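Local coordinates for protein glucose-resistance amylase regulator (Weissella paramesenteroides ATCC 33313, PDB 4RK6) that probably represses transcription as a DNA-binding regulator of the LacI family and binds glucose between the two lobes of its periplasmic-binding-protein-like core, at residues S220-D225 with K236-K241; S116-L121 with A192-A197; W80-L85 with S100-A105; A69-S74 with S91-T96. All coordinates share one frame; numbering follows the deposited sequence.

Contact 1 of 4, residues S220-D225 with K236-K241; sequences SIVTID and KLTTVK. With GLC (alpha-D-glucopyranose), chain C.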
loop_
_atom_site.group_PDB
_atom_site.type_symbol
_atom_site.label_atom_id
_atom_site.label_comp_id
_atom_site.label_asym_id
_atom_site.label_seq_id
_atom_site.Cartn_x
_atom_site.Cartn_y
_atom_site.Cartn_z
ATOM N N SER A 220 -2.600 14.838 -21.018
ATOM C CA SER A 220 -3.078 13.462 -20.999
ATOM C C SER A 220 -2.097 12.564 -20.234
ATOM O O SER A 220 -0.886 12.787 -20.277
ATOM C CB SER A 220 -3.260 12.965 -22.442
ATOM O OG SER A 220 -4.397 13.577 -23.056
ATOM N N ILE A 221 -2.616 11.535 -19.550
ATOM C CA ILE A 221 -1.770 10.660 -18.759
ATOM C C ILE A 221 -2.194 9.218 -18.970
ATOM O O ILE A 221 -3.398 8.918 -18.967
ATOM C CB ILE A 221 -1.834 10.978 -17.236
ATOM C CG1 ILE A 221 -1.427 12.412 -16.927
ATOM C CG2 ILE A 221 -0.947 10.032 -16.426
ATOM C CD1 ILE A 221 -1.776 12.800 -15.499
ATOM N N VAL A 222 -1.203 8.345 -19.136
ATOM C CA VAL A 222 -1.402 6.898 -19.041
ATOM C C VAL A 222 -0.395 6.362 -18.032
ATOM O O VAL A 222 0.790 6.704 -18.085
ATOM C CB VAL A 222 -1.240 6.159 -20.386
ATOM C CG1 VAL A 222 -1.426 4.658 -20.184
ATOM C CG2 VAL A 222 -2.217 6.676 -21.425
ATOM N N THR A 223 -0.851 5.533 -17.097
ATOM C CA THR A 223 0.061 4.921 -16.118
ATOM C C THR A 223 0.304 3.442 -16.388
ATOM O O THR A 223 -0.450 2.803 -17.114
ATOM C CB THR A 223 -0.421 5.027 -14.654
ATOM O OG1 THR A 223 -1.439 4.052 -14.401
ATOM C CG2 THR A 223 -0.928 6.389 -14.329
ATOM N N ILE A 224 1.364 2.929 -15.790
ATOM C CA ILE A 224 1.661 1.504 -15.795
ATOM C C ILE A 224 1.458 0.940 -14.406
ATOM O O ILE A 224 2.024 1.447 -13.449
ATOM C CB ILE A 224 3.098 1.229 -16.249
ATOM C CG1 ILE A 224 3.227 1.611 -17.713
ATOM C CG2 ILE A 224 3.430 -0.252 -16.013
ATOM C CD1 ILE A 224 4.653 1.699 -18.211
ATOM N N ASP A 225 0.609 -0.100 -14.333
ATOM C CA ASP A 225 0.395 -1.008 -13.202
ATOM C C ASP A 225 -1.110 -1.282 -13.045
ATOM O O ASP A 225 -1.529 -2.425 -12.938
ATOM C CB ASP A 225 0.952 -0.544 -11.850
ATOM C CG ASP A 225 2.453 -0.719 -11.736
ATOM O OD1 ASP A 225 3.059 -1.331 -12.647
ATOM O OD2 ASP A 225 3.028 -0.191 -10.755
ATOM N N LYS A 236 -10.225 9.479 -13.229
ATOM C CA LYS A 236 -9.733 8.102 -13.185
ATOM C C LYS A 236 -8.671 7.927 -14.273
ATOM O O LYS A 236 -8.816 8.440 -15.390
ATOM C CB LYS A 236 -10.874 7.100 -13.383
ATOM C CG LYS A 236 -11.859 7.022 -12.213
ATOM C CD LYS A 236 -13.068 6.161 -12.564
ATOM C CE LYS A 236 -13.966 5.892 -11.359
ATOM N NZ LYS A 236 -13.497 4.773 -10.488
ATOM N N LEU A 237 -7.626 7.189 -13.941
ATOM C CA LEU A 237 -6.461 7.070 -14.821
ATOM C C LEU A 237 -6.556 5.907 -15.782
ATOM O O LEU A 237 -6.773 4.757 -15.388
ATOM C CB LEU A 237 -5.178 6.950 -13.991
ATOM C CG LEU A 237 -4.725 8.243 -13.342
ATOM C CD1 LEU A 237 -3.865 7.952 -12.117
ATOM C CD2 LEU A 237 -3.977 9.122 -14.359
ATOM N N THR A 238 -6.369 6.244 -17.049
ATOM C CA THR A 238 -6.109 5.268 -18.108
ATOM C C THR A 238 -4.788 4.594 -17.759
ATOM O O THR A 238 -3.821 5.256 -17.309
ATOM C CB THR A 238 -6.079 5.979 -19.455
ATOM O OG1 THR A 238 -7.396 6.499 -19.712
ATOM C CG2 THR A 238 -5.691 5.040 -20.591
ATOM N N THR A 239 -4.744 3.268 -17.893
ATOM C CA THR A 239 -3.642 2.517 -17.331
ATOM C C THR A 239 -3.407 1.194 -18.085
ATOM O O THR A 239 -4.358 0.594 -18.622
ATOM C CB THR A 239 -3.896 2.252 -15.829
ATOM O OG1 THR A 239 -2.719 1.736 -15.213
ATOM C CG2 THR A 239 -5.072 1.275 -15.596
ATOM N N VAL A 240 -2.147 0.758 -18.139
ATOM C CA VAL A 240 -1.837 -0.643 -18.476
ATOM C C VAL A 240 -1.873 -1.445 -17.199
ATOM O O VAL A 240 -1.016 -1.312 -16.305
ATOM C CB VAL A 240 -0.486 -0.832 -19.205
ATOM C CG1 VAL A 240 -0.121 -2.321 -19.324
ATOM C CG2 VAL A 240 -0.556 -0.200 -20.576
ATOM N N LYS A 241 -2.881 -2.296 -17.097
ATOM C CA LYS A 241 -3.046 -3.121 -15.928
ATOM C C LYS A 241 -2.221 -4.395 -16.032
ATOM O O LYS A 241 -2.416 -5.183 -16.956
ATOM C CB LYS A 241 -4.503 -3.506 -15.727
ATOM C CG LYS A 241 -4.737 -4.131 -14.354
ATOM C CD LYS A 241 -6.220 -4.376 -14.124
ATOM C CE LYS A 241 -6.599 -4.327 -12.657
ATOM N NZ LYS A 241 -5.956 -5.418 -11.908
HETATM C C1 GLC C . 8.644 -2.522 -10.390
HETATM C C2 GLC C . 8.070 -3.589 -11.321
HETATM C C3 GLC C . 7.288 -3.011 -12.483
HETATM C C4 GLC C . 6.326 -1.935 -11.970
HETATM C C5 GLC C . 7.160 -0.840 -11.304
HETATM C C6 GLC C . 6.283 0.274 -10.737
HETATM O O1 GLC C . 9.810 -2.075 -10.967
HETATM O O2 GLC C . 9.114 -4.392 -11.871
HETATM O O3 GLC C . 6.573 -4.105 -13.046
HETATM O O4 GLC C . 5.548 -1.452 -13.023
HETATM O O5 GLC C . 7.859 -1.357 -10.202
HETATM O O6 GLC C . 5.420 -0.212 -9.757
HETATM O O HOH W 1 -2.882 -4.435 -11.396
#
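Thr223 and Thr239 are partners on adjacent parallel strands, their side chains crossing at a slant that brings Thr223 OG1 within 2.8 Å of Thr239 OG1. Thr239 OG1, anti to its own backbone N (chi1 -169°), also lies 3.1 Å from Thr223 O; Thr223 OG1 has a further partner in Asp198. Leu237 stands at about a right angle to Thr223, with CD1 4.0 Å from Thr223 CG2, while Leu237 CD2 touches Ile221 CG2 at 3.8 Å. On the opposite face Val222 CG2 merely touches Thr238 CG2 at 3.9 Å. Backbone bonds run from Thr223 N to Thr238 O, Val240 N to Thr223 O and Asp225 N to Val240 O. At the last rung Asp225 takes a glucose hydroxyl on each carboxylate oxygen: O4 on OD1 (2.5 Å) and O6 on OD2 (2.6 Å), with Gln242 also bonded to OD1. The strands belong to a beta-alpha-beta unit through helix 229-232. Helix 110-123 packs on Val222 and Val240, whereas helices 198-210 and 229-232 cover the Thr223 and Thr239 face.

Contact 2 of 4, residues S116-L121 with A192-A197; sequences SIVDYL and AAIATA. With GLC (alpha-D-glucopyranose), chain C.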
loop_
_atom_site.group_PDB
_atom_site.type_symbol
_atom_site.label_atom_id
_atom_site.label_comp_id
_atom_site.label_asym_id
_atom_site.label_seq_id
_atom_site.Cartn_x
_atom_site.Cartn_y
_atom_site.Cartn_z
ATOM N N SER A 116 2.206 -0.562 -26.574
ATOM C CA SER A 116 0.752 -0.404 -26.583
ATOM C C SER A 116 0.361 1.015 -26.161
ATOM O O SER A 116 -0.563 1.581 -26.673
ATOM C CB SER A 116 0.057 -1.451 -25.701
ATOM O OG SER A 116 0.174 -1.166 -24.313
ATOM N N ILE A 117 1.084 1.592 -25.218
ATOM C CA ILE A 117 0.717 2.917 -24.723
ATOM C C ILE A 117 1.059 3.975 -25.764
ATOM O O ILE A 117 0.276 4.850 -26.039
ATOM C CB ILE A 117 1.431 3.255 -23.395
ATOM C CG1 ILE A 117 1.018 2.260 -22.301
ATOM C CG2 ILE A 117 1.145 4.695 -23.004
ATOM C CD1 ILE A 117 1.877 2.343 -21.054
ATOM N N VAL A 118 2.254 3.873 -26.341
ATOM C CA VAL A 118 2.694 4.822 -27.345
ATOM C C VAL A 118 1.777 4.735 -28.558
ATOM O O VAL A 118 1.353 5.746 -29.096
ATOM C CB VAL A 118 4.161 4.541 -27.731
ATOM C CG1 VAL A 118 4.545 5.308 -28.988
ATOM C CG2 VAL A 118 5.085 4.892 -26.597
ATOM N N ASP A 119 1.434 3.518 -28.974
ATOM C CA ASP A 119 0.528 3.348 -30.107
ATOM C C ASP A 119 -0.831 4.038 -29.891
ATOM O O ASP A 119 -1.361 4.726 -30.769
ATOM C CB ASP A 119 0.320 1.868 -30.396
ATOM C CG ASP A 119 -0.059 1.620 -31.827
ATOM O OD1 ASP A 119 0.722 1.982 -32.734
ATOM O OD2 ASP A 119 -1.152 1.084 -32.044
ATOM N N TYR A 120 -1.379 3.845 -28.701
ATOM C CA TYR A 120 -2.636 4.464 -28.319
ATOM C C TYR A 120 -2.529 5.980 -28.287
ATOM O O TYR A 120 -3.381 6.684 -28.831
ATOM C CB TYR A 120 -3.088 3.926 -26.943
ATOM C CG TYR A 120 -4.295 4.613 -26.411
ATOM C CD1 TYR A 120 -5.498 4.562 -27.097
ATOM C CD2 TYR A 120 -4.242 5.326 -25.232
ATOM C CE1 TYR A 120 -6.632 5.205 -26.610
ATOM C CE2 TYR A 120 -5.361 5.970 -24.741
ATOM C CZ TYR A 120 -6.540 5.917 -25.416
ATOM O OH TYR A 120 -7.627 6.574 -24.882
ATOM N N LEU A 121 -1.494 6.508 -27.644
ATOM C CA LEU A 121 -1.370 7.955 -27.545
ATOM C C LEU A 121 -1.204 8.614 -28.922
ATOM O O LEU A 121 -1.792 9.655 -29.174
ATOM C CB LEU A 121 -0.210 8.351 -26.637
ATOM C CG LEU A 121 -0.481 8.133 -25.133
ATOM C CD1 LEU A 121 0.757 8.429 -24.307
ATOM C CD2 LEU A 121 -1.644 8.959 -24.646
ATOM N N ALA A 192 1.189 14.739 -23.543
ATOM C CA ALA A 192 0.889 13.492 -22.836
ATOM C C ALA A 192 2.103 13.029 -22.076
ATOM O O ALA A 192 3.251 13.262 -22.475
ATOM C CB ALA A 192 0.446 12.413 -23.799
ATOM N N ALA A 193 1.844 12.381 -20.950
ATOM C CA ALA A 193 2.879 11.806 -20.127
ATOM C C ALA A 193 2.542 10.345 -19.838
ATOM O O ALA A 193 1.408 10.011 -19.523
ATOM C CB ALA A 193 3.015 12.580 -18.829
ATOM N N ILE A 194 3.533 9.485 -20.000
ATOM C CA ILE A 194 3.430 8.085 -19.635
ATOM C C ILE A 194 4.090 7.970 -18.277
ATOM O O ILE A 194 5.283 8.236 -18.118
ATOM C CB ILE A 194 4.137 7.173 -20.648
ATOM C CG1 ILE A 194 3.482 7.328 -22.023
ATOM C CG2 ILE A 194 4.066 5.736 -20.177
ATOM C CD1 ILE A 194 4.172 6.617 -23.161
ATOM N N ALA A 195 3.313 7.591 -17.274
ATOM C CA ALA A 195 3.804 7.499 -15.908
ATOM C C ALA A 195 4.257 6.084 -15.600
ATOM O O ALA A 195 3.484 5.145 -15.805
ATOM C CB ALA A 195 2.680 7.918 -14.963
ATOM N N THR A 196 5.467 5.901 -15.059
ATOM C CA THR A 196 6.011 4.545 -14.892
ATOM C C THR A 196 5.380 3.772 -13.730
ATOM O O THR A 196 5.616 2.572 -13.582
ATOM C CB THR A 196 7.546 4.521 -14.688
ATOM O OG1 THR A 196 7.894 5.190 -13.465
ATOM C CG2 THR A 196 8.232 5.140 -15.843
ATOM N N ALA A 197 4.601 4.465 -12.903
ATOM C CA ALA A 197 3.802 3.813 -11.862
ATOM C C ALA A 197 2.581 4.643 -11.589
ATOM O O ALA A 197 2.545 5.836 -11.904
ATOM C CB ALA A 197 4.609 3.611 -10.597
HETATM C C1 GLC C . 8.644 -2.522 -10.390
HETATM C C2 GLC C . 8.070 -3.589 -11.321
HETATM C C3 GLC C . 7.288 -3.011 -12.483
HETATM C C4 GLC C . 6.326 -1.935 -11.970
HETATM C C5 GLC C . 7.160 -0.840 -11.304
HETATM C C6 GLC C . 6.283 0.274 -10.737
HETATM O O1 GLC C . 9.810 -2.075 -10.967
HETATM O O2 GLC C . 9.114 -4.392 -11.871
HETATM O O3 GLC C . 6.573 -4.105 -13.046
HETATM O O4 GLC C . 5.548 -1.452 -13.023
HETATM O O5 GLC C . 7.859 -1.357 -10.202
HETATM O O6 GLC C . 5.420 -0.212 -9.757
#
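Ile194 is the central residue of this helix-on-sheet contact, rising from strand 192-195 to meet three residues of the helix, Ile117, Val118 and Leu121. Its CG1 lies anti to the carbonyl carbon (chi1 -61°), and the extended second torsion (chi2 173°) places CD1 against the helix. There Ile194 CD1 lies 3.6 Å from Ile117 CG2, the two side chains crossing obliquely, and 4.0 Å from Val118 CG2, which comes in at about a right angle. The other branch, Ile194 CG2, faces Ile117 CD1 at 4.1 Å.

Leu121, one helical turn beyond Ile117, meets the same isoleucine. Its CD1 does double duty, touching Ile194 CG1 at 3.7 Å and Ala192 CB at 4.0 Å; the short alanine is met by both methyls of the leucine. The contact is thus wholly apolar and buried, an example of alternate strand residues sharing one helix surface. Past the strand, Ala197, the N-cap of the following helix, sets its CB 3.7 Å from glucose C6.

The helical segment 116-121, part of helix 110-123, runs nearly antiparallel to strand 192-195, their axes 10.2 Å apart. Ile117 and Leu121 reach across to Val222 on strand 220-223, Leu121 and Ile194 also pack on Ile129 of strand 129-132, and helix 144-155 adjoins Val118 and Ile194 through Phe149.

Contact 3 of 4, residues W80-L85 with S100-A105; sequences WMIDKL and SEQISA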
loop_
_atom_site.group_PDB
_atom_site.type_symbol
_atom_site.label_atom_id
_atom_site.label_comp_id
_atom_site.label_asym_id
_atom_site.label_seq_id
_atom_site.Cartn_x
_atom_site.Cartn_y
_atom_site.Cartn_z
ATOM N N TRP A 80 25.789 -12.527 -6.016
ATOM C CA TRP A 80 26.265 -13.530 -5.080
ATOM C C TRP A 80 25.107 -14.229 -4.348
ATOM O O TRP A 80 25.244 -15.380 -3.992
ATOM C CB TRP A 80 27.301 -12.976 -4.064
ATOM C CG TRP A 80 26.827 -11.826 -3.197
ATOM C CD1 TRP A 80 27.134 -10.503 -3.351
ATOM C CD2 TRP A 80 25.982 -11.912 -2.038
ATOM N NE1 TRP A 80 26.522 -9.754 -2.368
ATOM C CE2 TRP A 80 25.809 -10.593 -1.551
ATOM C CE3 TRP A 80 25.360 -12.972 -1.364
ATOM C CZ2 TRP A 80 25.029 -10.306 -0.421
ATOM C CZ3 TRP A 80 24.576 -12.688 -0.243
ATOM C CH2 TRP A 80 24.413 -11.361 0.207
HETATM N N MSE A 81 23.994 -13.533 -4.130
HETATM C CA MSE A 81 22.828 -14.137 -3.452
HETATM C C MSE A 81 22.174 -15.163 -4.349
HETATM O O MSE A 81 21.838 -16.239 -3.902
HETATM C CB MSE A 81 21.770 -13.080 -3.031
HETATM C CG MSE A 81 20.691 -13.706 -2.139
HETATM SE SE MSE A 81 19.403 -12.273 -1.705
HETATM C CE MSE A 81 20.659 -11.260 -0.597
ATOM N N ILE A 82 22.009 -14.818 -5.623
ATOM C CA ILE A 82 21.424 -15.728 -6.605
ATOM C C ILE A 82 22.328 -16.947 -6.716
ATOM O O ILE A 82 21.876 -18.080 -6.554
ATOM C CB ILE A 82 21.248 -15.053 -7.980
ATOM C CG1 ILE A 82 20.196 -13.944 -7.902
ATOM C CG2 ILE A 82 20.853 -16.083 -9.041
ATOM C CD1 ILE A 82 20.230 -12.982 -9.072
ATOM N N ASP A 83 23.620 -16.718 -6.947
ATOM C CA ASP A 83 24.579 -17.818 -6.996
ATOM C C ASP A 83 24.595 -18.683 -5.736
ATOM O O ASP A 83 24.518 -19.891 -5.842
ATOM C CB ASP A 83 26.001 -17.327 -7.294
ATOM C CG ASP A 83 26.190 -16.925 -8.745
ATOM O OD1 ASP A 83 25.919 -17.767 -9.641
ATOM O OD2 ASP A 83 26.621 -15.764 -8.986
ATOM N N LYS A 84 24.695 -18.079 -4.551
ATOM C CA LYS A 84 24.741 -18.875 -3.323
ATOM C C LYS A 84 23.471 -19.724 -3.134
ATOM O O LYS A 84 23.543 -20.884 -2.713
ATOM C CB LYS A 84 25.011 -17.987 -2.096
ATOM C CG LYS A 84 26.484 -17.573 -1.968
ATOM C CD LYS A 84 26.699 -16.748 -0.704
ATOM C CE LYS A 84 28.115 -16.842 -0.157
ATOM N NZ LYS A 84 28.480 -18.233 0.223
ATOM N N LEU A 85 22.325 -19.180 -3.494
ATOM C CA LEU A 85 21.071 -19.947 -3.356
ATOM C C LEU A 85 21.036 -21.096 -4.341
ATOM O O LEU A 85 20.791 -22.238 -3.964
ATOM C CB LEU A 85 19.838 -19.049 -3.521
ATOM C CG LEU A 85 19.653 -18.035 -2.392
ATOM C CD1 LEU A 85 18.703 -16.957 -2.852
ATOM C CD2 LEU A 85 19.147 -18.687 -1.114
ATOM N N SER A 100 18.635 -12.580 -13.855
ATOM C CA SER A 100 19.805 -13.305 -14.327
ATOM C C SER A 100 19.441 -14.290 -15.402
ATOM O O SER A 100 18.388 -14.912 -15.368
ATOM C CB SER A 100 20.501 -14.044 -13.188
ATOM O OG SER A 100 21.475 -14.940 -13.716
ATOM N N GLU A 101 20.343 -14.415 -16.371
ATOM C CA GLU A 101 20.287 -15.458 -17.393
ATOM C C GLU A 101 20.265 -16.897 -16.839
ATOM O O GLU A 101 19.833 -17.833 -17.524
ATOM C CB GLU A 101 21.471 -15.279 -18.371
ATOM C CG GLU A 101 22.873 -15.407 -17.759
ATOM C CD GLU A 101 23.303 -14.237 -16.869
ATOM O OE1 GLU A 101 24.242 -14.413 -16.065
ATOM O OE2 GLU A 101 22.714 -13.138 -16.951
ATOM N N GLN A 102 20.706 -17.051 -15.592
ATOM C CA GLN A 102 20.764 -18.334 -14.919
ATOM C C GLN A 102 19.411 -18.824 -14.417
ATOM O O GLN A 102 19.290 -19.988 -14.049
ATOM C CB GLN A 102 21.686 -18.252 -13.696
ATOM C CG GLN A 102 23.145 -17.913 -13.967
ATOM C CD GLN A 102 23.838 -17.464 -12.694
ATOM O OE1 GLN A 102 23.477 -16.441 -12.111
ATOM N NE2 GLN A 102 24.794 -18.245 -12.235
ATOM N N ILE A 103 18.416 -17.936 -14.363
ATOM C CA ILE A 103 17.155 -18.266 -13.708
ATOM C C ILE A 103 15.930 -17.958 -14.556
ATOM O O ILE A 103 15.997 -17.170 -15.475
ATOM C CB ILE A 103 17.019 -17.534 -12.353
ATOM C CG1 ILE A 103 16.803 -16.032 -12.506
ATOM C CG2 ILE A 103 18.204 -17.849 -11.447
ATOM C CD1 ILE A 103 16.557 -15.361 -11.165
ATOM N N SER A 104 14.815 -18.588 -14.226
ATOM C CA SER A 104 13.561 -18.307 -14.916
ATOM C C SER A 104 12.917 -17.033 -14.371
ATOM O O SER A 104 13.221 -16.576 -13.274
ATOM C CB SER A 104 12.578 -19.470 -14.781
ATOM O OG SER A 104 13.069 -20.617 -15.453
ATOM N N ALA A 105 12.021 -16.468 -15.162
ATOM C CA ALA A 105 11.379 -15.207 -14.791
ATOM C C ALA A 105 9.949 -15.248 -15.237
ATOM O O ALA A 105 9.657 -15.772 -16.291
ATOM C CB ALA A 105 12.072 -14.028 -15.442
#
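Gln102 NE2 donates to Asp83 OD1 at 2.9 Å in a nearly straight bond (171° at the hydrogen), received on the syn side of the carboxylate and somewhat out of its plane. The acceptor lies close to the amide plane of Gln102, yet the two flat groups are turned 64° apart and the side chains cross at about a right angle. Beyond CG the Gln102 chain is extended, which carries the amide across to Asp83.

The other end of the same amide is held from within the loop. Ser100 OG donates to Gln102 OE1 at 3.0 Å, on a lone pair in the carbonyl plane, and accepts from Gln102 N at 2.9 Å. One hydroxyl therefore grips both the backbone and the side chain of Gln102, which restrains the rotation of the amide that faces Asp83. Both Asp83 and Gln102 also touch a crystal neighbour, so packing may influence this partly exposed polar edge.

Beneath it lies the apolar part: Ile82 CG2 meets Ile103 CG2 at 4.0 Å, and Ile82 CD1 approaches Ser100 CB at 4.3 Å. Helix 79-87 is in this way joined to the loop leading into strand 104-108. Ile103 also packs on Val92 of strand 91-95, so the loop lies over the sheet beside the helix. The loop combines two classic motifs, a type I beta turn from Ser100 to Ile103 and an ST turn made by Ser100 OG with Gln102 N.

Contact 4 of 4, residues A69-S74 with S91-T96; sequences AVFMLS and SVISLT. With GLC (alpha-D-glucopyranose), chain C.
Phe71 and Ile93 lie side by side and point the same way, with ring atom CE1 of Phe71 3.8 Å from Ile93 CD1; they form the apolar centre of this strand pair on the face under helix 24-39. Parallel strands 69-72 and 91-95 belong to a beta-alpha-beta unit whose connecting helix, 79-87, packs on the other face. Leu95 crosses the phenylalanine at a slant, placing its CD1 3.8 Å from Phe71 CD1. Further along, Leu73 CD2 meets Leu95 CD2, also at 3.8 Å. Helix 24-39 adjoins this side through Leu32 and Ile28. On the opposite face Met72, a selenomethionine, in the conformer described packs its CG against Val92 CG1 at 4.0 Å, and Leu85 of helix 79-87 touches both residues.

Between the two faces runs a regular parallel ladder of four backbone bonds, from Val70 N to Ser91 O (2.8 Å) at one end to Leu95 N to Met72 O at the other. Strand 91-95 then gives way to the sugar site. There the hydroxyl of Thr96 donates to Leu95 O at 2.6 Å, and the same Thr96 OG1 accepts from glucose O2 at 2.8 Å.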
loop_
_atom_site.group_PDB
_atom_site.type_symbol
_atom_site.label_atom_id
_atom_site.label_comp_id
_atom_site.label_asym_id
_atom_site.label_seq_id
_atom_site.Cartn_x
_atom_site.Cartn_y
_atom_site.Cartn_z
ATOM N N ALA A 69 12.560 -22.678 -2.532
ATOM C CA ALA A 69 12.569 -21.708 -3.617
ATOM C C ALA A 69 12.561 -20.337 -3.035
ATOM O O ALA A 69 12.046 -20.134 -1.941
ATOM C CB ALA A 69 11.366 -21.885 -4.527
ATOM N N VAL A 70 13.109 -19.388 -3.790
ATOM C CA VAL A 70 13.120 -17.990 -3.398
ATOM C C VAL A 70 12.652 -17.216 -4.587
ATOM O O VAL A 70 13.195 -17.357 -5.669
ATOM C CB VAL A 70 14.525 -17.510 -2.989
ATOM C CG1 VAL A 70 14.520 -16.005 -2.727
ATOM C CG2 VAL A 70 15.001 -18.280 -1.770
ATOM N N PHE A 71 11.631 -16.400 -4.376
ATOM C CA PHE A 71 11.078 -15.558 -5.384
ATOM C C PHE A 71 11.604 -14.158 -5.186
ATOM O O PHE A 71 11.477 -13.606 -4.102
ATOM C CB PHE A 71 9.559 -15.601 -5.316
ATOM C CG PHE A 71 9.025 -16.971 -5.618
ATOM C CD1 PHE A 71 9.050 -17.447 -6.923
ATOM C CD2 PHE A 71 8.633 -17.822 -4.610
ATOM C CE1 PHE A 71 8.621 -18.730 -7.218
ATOM C CE2 PHE A 71 8.196 -19.101 -4.899
ATOM C CZ PHE A 71 8.196 -19.556 -6.205
HETATM N N MSE A 72 12.190 -13.598 -6.240
HETATM C CA MSE A 72 12.785 -12.258 -6.196
HETATM C C MSE A 72 11.913 -11.266 -6.921
HETATM O O MSE A 72 11.585 -11.472 -8.077
HETATM C CB MSE A 72 14.137 -12.315 -6.905
HETATM C CG MSE A 72 14.987 -13.441 -6.349
HETATM SE SE MSE A 72 15.697 -12.916 -4.586
HETATM C CE MSE A 72 16.976 -14.393 -4.380
ATOM N N LEU A 73 11.547 -10.164 -6.259
ATOM C CA LEU A 73 10.719 -9.120 -6.888
ATOM C C LEU A 73 11.531 -7.900 -7.329
ATOM O O LEU A 73 11.119 -7.192 -8.240
ATOM C CB LEU A 73 9.640 -8.640 -5.928
ATOM C CG LEU A 73 8.777 -9.645 -5.178
ATOM C CD1 LEU A 73 7.453 -8.990 -4.809
ATOM C CD2 LEU A 73 8.528 -10.915 -5.969
ATOM N N SER A 74 12.663 -7.661 -6.666
ATOM C CA SER A 74 13.490 -6.480 -6.921
ATOM C C SER A 74 14.255 -6.619 -8.233
ATOM O O SER A 74 14.335 -7.711 -8.811
ATOM C CB SER A 74 14.494 -6.255 -5.776
ATOM O OG SER A 74 13.886 -6.310 -4.496
ATOM N N SER A 91 15.721 -23.296 -5.684
ATOM C CA SER A 91 15.243 -22.676 -6.897
ATOM C C SER A 91 15.116 -21.186 -6.715
ATOM O O SER A 91 14.679 -20.714 -5.668
ATOM C CB SER A 91 13.877 -23.238 -7.297
ATOM O OG SER A 91 14.024 -24.564 -7.750
ATOM N N VAL A 92 15.501 -20.446 -7.736
ATOM C CA VAL A 92 15.402 -18.997 -7.693
ATOM C C VAL A 92 14.662 -18.588 -8.934
ATOM O O VAL A 92 15.031 -18.996 -10.029
ATOM C CB VAL A 92 16.787 -18.315 -7.642
ATOM C CG1 VAL A 92 16.638 -16.816 -7.575
ATOM C CG2 VAL A 92 17.597 -18.816 -6.457
ATOM N N ILE A 93 13.603 -17.802 -8.757
ATOM C CA ILE A 93 12.789 -17.335 -9.846
ATOM C C ILE A 93 12.542 -15.847 -9.635
ATOM O O ILE A 93 12.260 -15.440 -8.525
ATOM C CB ILE A 93 11.461 -18.109 -9.909
ATOM C CG1 ILE A 93 11.733 -19.571 -10.264
ATOM C CG2 ILE A 93 10.515 -17.474 -10.916
ATOM C CD1 ILE A 93 10.565 -20.491 -10.022
ATOM N N SER A 94 12.680 -15.052 -10.685
ATOM C CA SER A 94 12.434 -13.606 -10.570
ATOM C C SER A 94 11.089 -13.203 -11.174
ATOM O O SER A 94 10.599 -13.813 -12.128
ATOM C CB SER A 94 13.594 -12.781 -11.140
ATOM O OG SER A 94 13.757 -12.971 -12.521
ATOM N N LEU A 95 10.489 -12.179 -10.572
ATOM C CA LEU A 95 9.139 -11.743 -10.884
ATOM C C LEU A 95 9.120 -10.267 -11.260
ATOM O O LEU A 95 9.640 -9.434 -10.531
ATOM C CB LEU A 95 8.223 -11.997 -9.688
ATOM C CG LEU A 95 7.753 -13.451 -9.468
ATOM C CD1 LEU A 95 8.860 -14.436 -9.227
ATOM C CD2 LEU A 95 6.806 -13.468 -8.278
ATOM N N THR A 96 8.556 -9.981 -12.428
ATOM C CA THR A 96 8.432 -8.632 -13.012
ATOM C C THR A 96 9.757 -8.106 -13.556
ATOM O O THR A 96 9.842 -6.986 -14.032
ATOM C CB THR A 96 7.778 -7.595 -12.056
ATOM O OG1 THR A 96 8.744 -7.094 -11.122
ATOM C CG2 THR A 96 6.590 -8.187 -11.333
HETATM C C1 GLC C . 8.644 -2.522 -10.390
HETATM C C2 GLC C . 8.070 -3.589 -11.321
HETATM C C3 GLC C . 7.288 -3.011 -12.483
HETATM C C4 GLC C . 6.326 -1.935 -11.970
HETATM C C5 GLC C . 7.160 -0.840 -11.304
HETATM C C6 GLC C . 6.283 0.274 -10.737
HETATM O O1 GLC C . 9.810 -2.075 -10.967
HETATM O O2 GLC C . 9.114 -4.392 -11.871
HETATM O O3 GLC C . 6.573 -4.105 -13.046
HETATM O O4 GLC C . 5.548 -1.452 -13.023
HETATM O O5 GLC C . 7.859 -1.357 -10.202
HETATM O O6 GLC C . 5.420 -0.212 -9.757
#

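In the fold
Contacts 1 and 2 lie on one side of the chain's centre, contacts 3 and 4 on the other, with glucose bound between and touched by contacts 1, 2 and 4. Contacts 1 and 4 are buried parallel strand pairs, alike in their backbone ladders and each ending at a sugar-binding residue, an acid in one and a threonine in the other. Contact 2 is equally buried but purely apolar; it lays a helix on the sheet that contact 1 extends, and Ala195 N probably hydrogen-bonds to Val222 O. Contact 3, partly exposed, adds a side-chain hydrogen bond to a small apolar patch. It shares helix 79-87 with the unit of contact 4, and Ile103 packs on Val92.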